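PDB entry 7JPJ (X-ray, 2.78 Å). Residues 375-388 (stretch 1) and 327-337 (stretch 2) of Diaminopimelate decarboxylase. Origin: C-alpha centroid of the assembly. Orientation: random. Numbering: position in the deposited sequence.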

# COMPACT_ATOMS: atom_id res chain seq x y z
N GLU A 375 18.36 -2.96 -13.41
CA GLU A 375 18.77 -1.70 -14.00
C GLU A 375 18.09 -1.50 -15.35
O GLU A 375 17.96 -2.45 -16.13
CB GLU A 375 20.29 -1.64 -14.19
CG GLU A 375 21.10 -1.77 -12.91
CD GLU A 375 22.59 -1.63 -13.17
OE1 GLU A 375 22.97 -1.41 -14.34
OE2 GLU A 375 23.37 -1.72 -12.20
N GLN A 376 17.68 -0.27 -15.62
CA GLN A 376 17.14 0.11 -16.91
C GLN A 376 18.08 1.10 -17.59
O GLN A 376 18.63 1.99 -16.93
CB GLN A 376 15.74 0.73 -16.78
CG GLN A 376 14.72 -0.17 -16.09
CD GLN A 376 13.29 0.31 -16.30
OE1 GLN A 376 13.01 1.13 -17.17
NE2 GLN A 376 12.37 -0.22 -15.49
N GLU A 377 18.29 0.93 -18.89
CA GLU A 377 19.08 1.88 -19.67
C GLU A 377 18.20 3.08 -19.99
O GLU A 377 17.23 2.97 -20.75
CB GLU A 377 19.61 1.23 -20.94
CG GLU A 377 20.92 1.81 -21.45
CD GLU A 377 21.36 1.20 -22.78
OE1 GLU A 377 21.76 1.95 -23.69
OE2 GLU A 377 21.30 -0.04 -22.90
N LEU A 378 18.51 4.23 -19.39
CA LEU A 378 17.76 5.46 -19.59
C LEU A 378 18.70 6.57 -20.01
O LEU A 378 19.92 6.39 -20.10
CB LEU A 378 16.99 5.85 -18.33
CG LEU A 378 16.34 4.72 -17.54
CD1 LEU A 378 16.18 5.11 -16.08
CD2 LEU A 378 15.00 4.35 -18.15
N ARG A 379 18.12 7.74 -20.29
CA ARG A 379 18.93 8.92 -20.57
C ARG A 379 19.72 9.31 -19.33
O ARG A 379 19.21 9.26 -18.21
CB ARG A 379 18.03 10.08 -21.01
CG ARG A 379 18.73 11.43 -21.10
CD ARG A 379 17.75 12.55 -21.41
NE ARG A 379 18.37 13.87 -21.35
CZ ARG A 379 18.42 14.62 -20.25
NH1 ARG A 379 17.89 14.18 -19.12
NH2 ARG A 379 19.00 15.81 -20.28
N ALA A 380 20.99 9.66 -19.53
CA ALA A 380 21.81 10.16 -18.44
C ALA A 380 21.10 11.31 -17.75
O ALA A 380 20.72 12.30 -18.39
CB ALA A 380 23.17 10.60 -18.97
N ALA A 381 20.92 11.19 -16.44
CA ALA A 381 20.12 12.12 -15.67
C ALA A 381 21.00 12.93 -14.74
O ALA A 381 21.79 12.35 -13.98
CB ALA A 381 19.03 11.39 -14.88
N ALA A 382 20.88 14.24 -14.81
CA ALA A 382 21.42 15.12 -13.79
C ALA A 382 20.35 15.40 -12.74
O ALA A 382 19.16 15.17 -12.95
CB ALA A 382 21.92 16.43 -14.40
N VAL A 383 20.80 15.89 -11.58
CA VAL A 383 19.86 16.26 -10.53
C VAL A 383 19.01 17.42 -11.01
O VAL A 383 19.53 18.45 -11.46
CB VAL A 383 20.61 16.60 -9.23
CG1 VAL A 383 19.65 17.17 -8.20
CG2 VAL A 383 21.31 15.36 -8.69
N GLY A 384 17.69 17.26 -10.94
CA GLY A 384 16.74 18.21 -11.49
C GLY A 384 16.02 17.72 -12.72
O GLY A 384 15.05 18.36 -13.14
N ASP A 385 16.45 16.62 -13.32
CA ASP A 385 15.77 16.08 -14.48
C ASP A 385 14.49 15.36 -14.07
O ASP A 385 14.33 14.91 -12.93
CB ASP A 385 16.69 15.12 -15.24
CG ASP A 385 17.79 15.83 -16.00
OD1 ASP A 385 17.62 17.03 -16.31
OD2 ASP A 385 18.83 15.20 -16.28
N ILE A 386 13.57 15.26 -15.01
CA ILE A 386 12.25 14.69 -14.76
C ILE A 386 12.28 13.21 -15.10
O ILE A 386 12.76 12.81 -16.17
CB ILE A 386 11.18 15.42 -15.59
CG1 ILE A 386 11.17 16.91 -15.25
CG2 ILE A 386 9.81 14.80 -15.36
CD1 ILE A 386 10.46 17.76 -16.27
N LEU A 387 11.77 12.38 -14.19
CA LEU A 387 11.54 10.97 -14.45
C LEU A 387 10.05 10.73 -14.59
O LEU A 387 9.26 11.22 -13.76
CB LEU A 387 12.12 10.10 -13.33
CG LEU A 387 12.19 8.59 -13.62
CD1 LEU A 387 13.48 8.00 -13.08
CD2 LEU A 387 10.98 7.86 -13.05
N VAL A 388 9.65 10.01 -15.63
CA VAL A 388 8.24 9.77 -15.93
C VAL A 388 8.00 8.27 -15.93
O VAL A 388 8.58 7.54 -16.74
CB VAL A 388 7.84 10.39 -17.28
CG1 VAL A 388 6.43 9.97 -17.66
CG2 VAL A 388 7.95 11.91 -17.22
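Stretch 2 327-337: AVHPITILPGS

Stretch 2 runs as an extended chain throughout most of its length, with residues 331-334 forming a strand that pairs antiparallel with strand 386-388 of stretch 1. The two axes approach to 4.7 Å, and their N-to-C directions make an angle of 159°. Strand 376-379 also lies against 331-334, running in nearly the same direction at 25°; its axis comes within 6.1 Å, and it makes its contacts through side chains. Together the stretches bury 871 Å², counting both sides.

The pairing rests on four backbone hydrogen bonds. Thr332 faces Val388, donating from Thr332 N to Val388 O (3.0 Å) and accepting at Thr332 O from Val388 N (2.8 Å). Two residues along, Leu334 N donates to Ile386 O (2.8 Å), and Ile386 N returns the bond to Leu334 O (2.9 Å). Between these hydrogen-bonded pairs, Ile333 and Leu387 form a non-hydrogen-bonded pair, with CA atoms of Ile333 and Leu387 4.5 Å apart. CA-H...O contacts supplement the ladder, from Ile331 CA to Val388 O (3.3 Å) and from Ile333 CA to Ile386 O (3.2 Å).

Side chains alternate across the ladder. Ile333 shares one face with Leu387, and it has more of its surface covered by stretch 1 than any other residue of stretch 2: Ile333 CD1 meets Leu378 CD1 at 3.7 Å, Ile333 CG2 meets Ala381 CB at 3.8 Å, and Ile333 CG1 meets Leu387 CD1 at 4.0 Å. Ile331 extends this apolar contact, its CG2 lying 3.7 Å from Leu387 CG and 3.9 Å from Leu378 CD2, while Ile331 CD1 packs 3.4 Å from Gln376 NE2. Thr332 and Leu334 point to the other face with Ile386 and Val388, where packing is looser; Leu334 CD1 is 4.3 Å from Val388 CG2.

Polar side chains secure the end of the ladder. A type II turn from Ala382 to Asp385 leads into strand 386-388, and Asp385 OD1 accepts a nearly linear hydrogen bond from Gly336 N (2.9 Å). The other carboxylate oxygen, Asp385 OD2, accepts from Ala382 N (2.7 Å) and forms a salt bridge with Arg379 NH1 (3.2 Å), so one carboxylate ties the turn to both strand 376-379 and stretch 2. Pro335 CB lies over one face of the Arg379 guanidinium, 3.6 Å from Arg379 NH2, whereas Ile333 CG2 sits at its edge, 3.7 Å from Arg379 NH1. Gly336 CA approaches Gly384 O to 3.3 Å in a further CA-H...O contact; a CB on Gly336 would clash with that carbonyl oxygen, so the close approach depends on the absence of a side chain.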

# COMPACT_ATOMS: atom_id res chain seq x y z
N ALA A 327 6.18 -5.28 -10.48
CA ALA A 327 5.75 -4.87 -11.81
C ALA A 327 6.70 -3.84 -12.38
O ALA A 327 7.06 -2.87 -11.70
CB ALA A 327 4.33 -4.31 -11.76
N VAL A 328 7.11 -4.04 -13.63
CA VAL A 328 7.94 -3.09 -14.35
C VAL A 328 7.04 -2.08 -15.03
O VAL A 328 6.02 -2.44 -15.63
CB VAL A 328 8.84 -3.81 -15.37
CG1 VAL A 328 9.84 -2.84 -15.99
CG2 VAL A 328 9.56 -4.98 -14.71
N HIS A 329 7.40 -0.80 -14.93
CA HIS A 329 6.72 0.29 -15.61
C HIS A 329 7.66 0.94 -16.61
O HIS A 329 8.88 1.00 -16.39
CB HIS A 329 6.22 1.35 -14.62
CG HIS A 329 5.07 0.89 -13.78
ND1 HIS A 329 3.89 1.60 -13.67
CD2 HIS A 329 4.92 -0.20 -12.99
CE1 HIS A 329 3.07 0.97 -12.86
NE2 HIS A 329 3.67 -0.13 -12.43
N PRO A 330 7.13 1.45 -17.73
CA PRO A 330 7.98 2.18 -18.68
C PRO A 330 8.47 3.48 -18.05
O PRO A 330 7.69 4.24 -17.47
CB PRO A 330 7.05 2.44 -19.87
CG PRO A 330 5.84 1.59 -19.64
CD PRO A 330 5.73 1.38 -18.17
N ILE A 331 9.77 3.74 -18.18
CA ILE A 331 10.41 4.87 -17.52
C ILE A 331 11.18 5.68 -18.56
O ILE A 331 12.01 5.13 -19.29
CB ILE A 331 11.35 4.41 -16.39
CG1 ILE A 331 10.54 3.68 -15.31
CG2 ILE A 331 12.10 5.59 -15.82
CD1 ILE A 331 11.38 2.87 -14.37
N THR A 332 10.90 6.98 -18.62
CA THR A 332 11.59 7.90 -19.50
C THR A 332 12.09 9.08 -18.68
O THR A 332 11.36 9.61 -17.83
CB THR A 332 10.68 8.40 -20.63
OG1 THR A 332 10.33 7.30 -21.48
CG2 THR A 332 11.38 9.46 -21.46
N ILE A 333 13.33 9.49 -18.93
CA ILE A 333 13.94 10.62 -18.25
C ILE A 333 14.04 11.78 -19.23
O ILE A 333 14.67 11.65 -20.29
CB ILE A 333 15.32 10.26 -17.68
CG1 ILE A 333 15.15 9.31 -16.49
CG2 ILE A 333 16.08 11.52 -17.27
CD1 ILE A 333 16.44 8.75 -15.98
N LEU A 334 13.42 12.91 -18.89
CA LEU A 334 13.40 14.11 -19.70
C LEU A 334 14.20 15.22 -19.03
O LEU A 334 14.34 15.24 -17.81
CB LEU A 334 11.96 14.59 -19.94
CG LEU A 334 11.06 13.59 -20.67
CD1 LEU A 334 9.60 14.00 -20.60
CD2 LEU A 334 11.51 13.42 -22.12
N PRO A 335 14.74 16.17 -19.81
CA PRO A 335 15.54 17.24 -19.21
C PRO A 335 14.69 18.15 -18.34
O PRO A 335 13.60 18.57 -18.73
CB PRO A 335 16.10 17.99 -20.42
CG PRO A 335 15.14 17.68 -21.53
CD PRO A 335 14.69 16.27 -21.28
N GLY A 336 15.19 18.45 -17.14
CA GLY A 336 14.56 19.42 -16.26
C GLY A 336 14.49 20.82 -16.84
O GLY A 336 13.84 21.69 -16.24
N SER A 337 15.14 21.06 -17.97
CA SER A 337 15.00 22.34 -18.66
C SER A 337 13.62 22.48 -19.29
O SER A 337 13.05 23.57 -19.32
CB SER A 337 16.09 22.48 -19.71
OG SER A 337 15.60 23.18 -20.85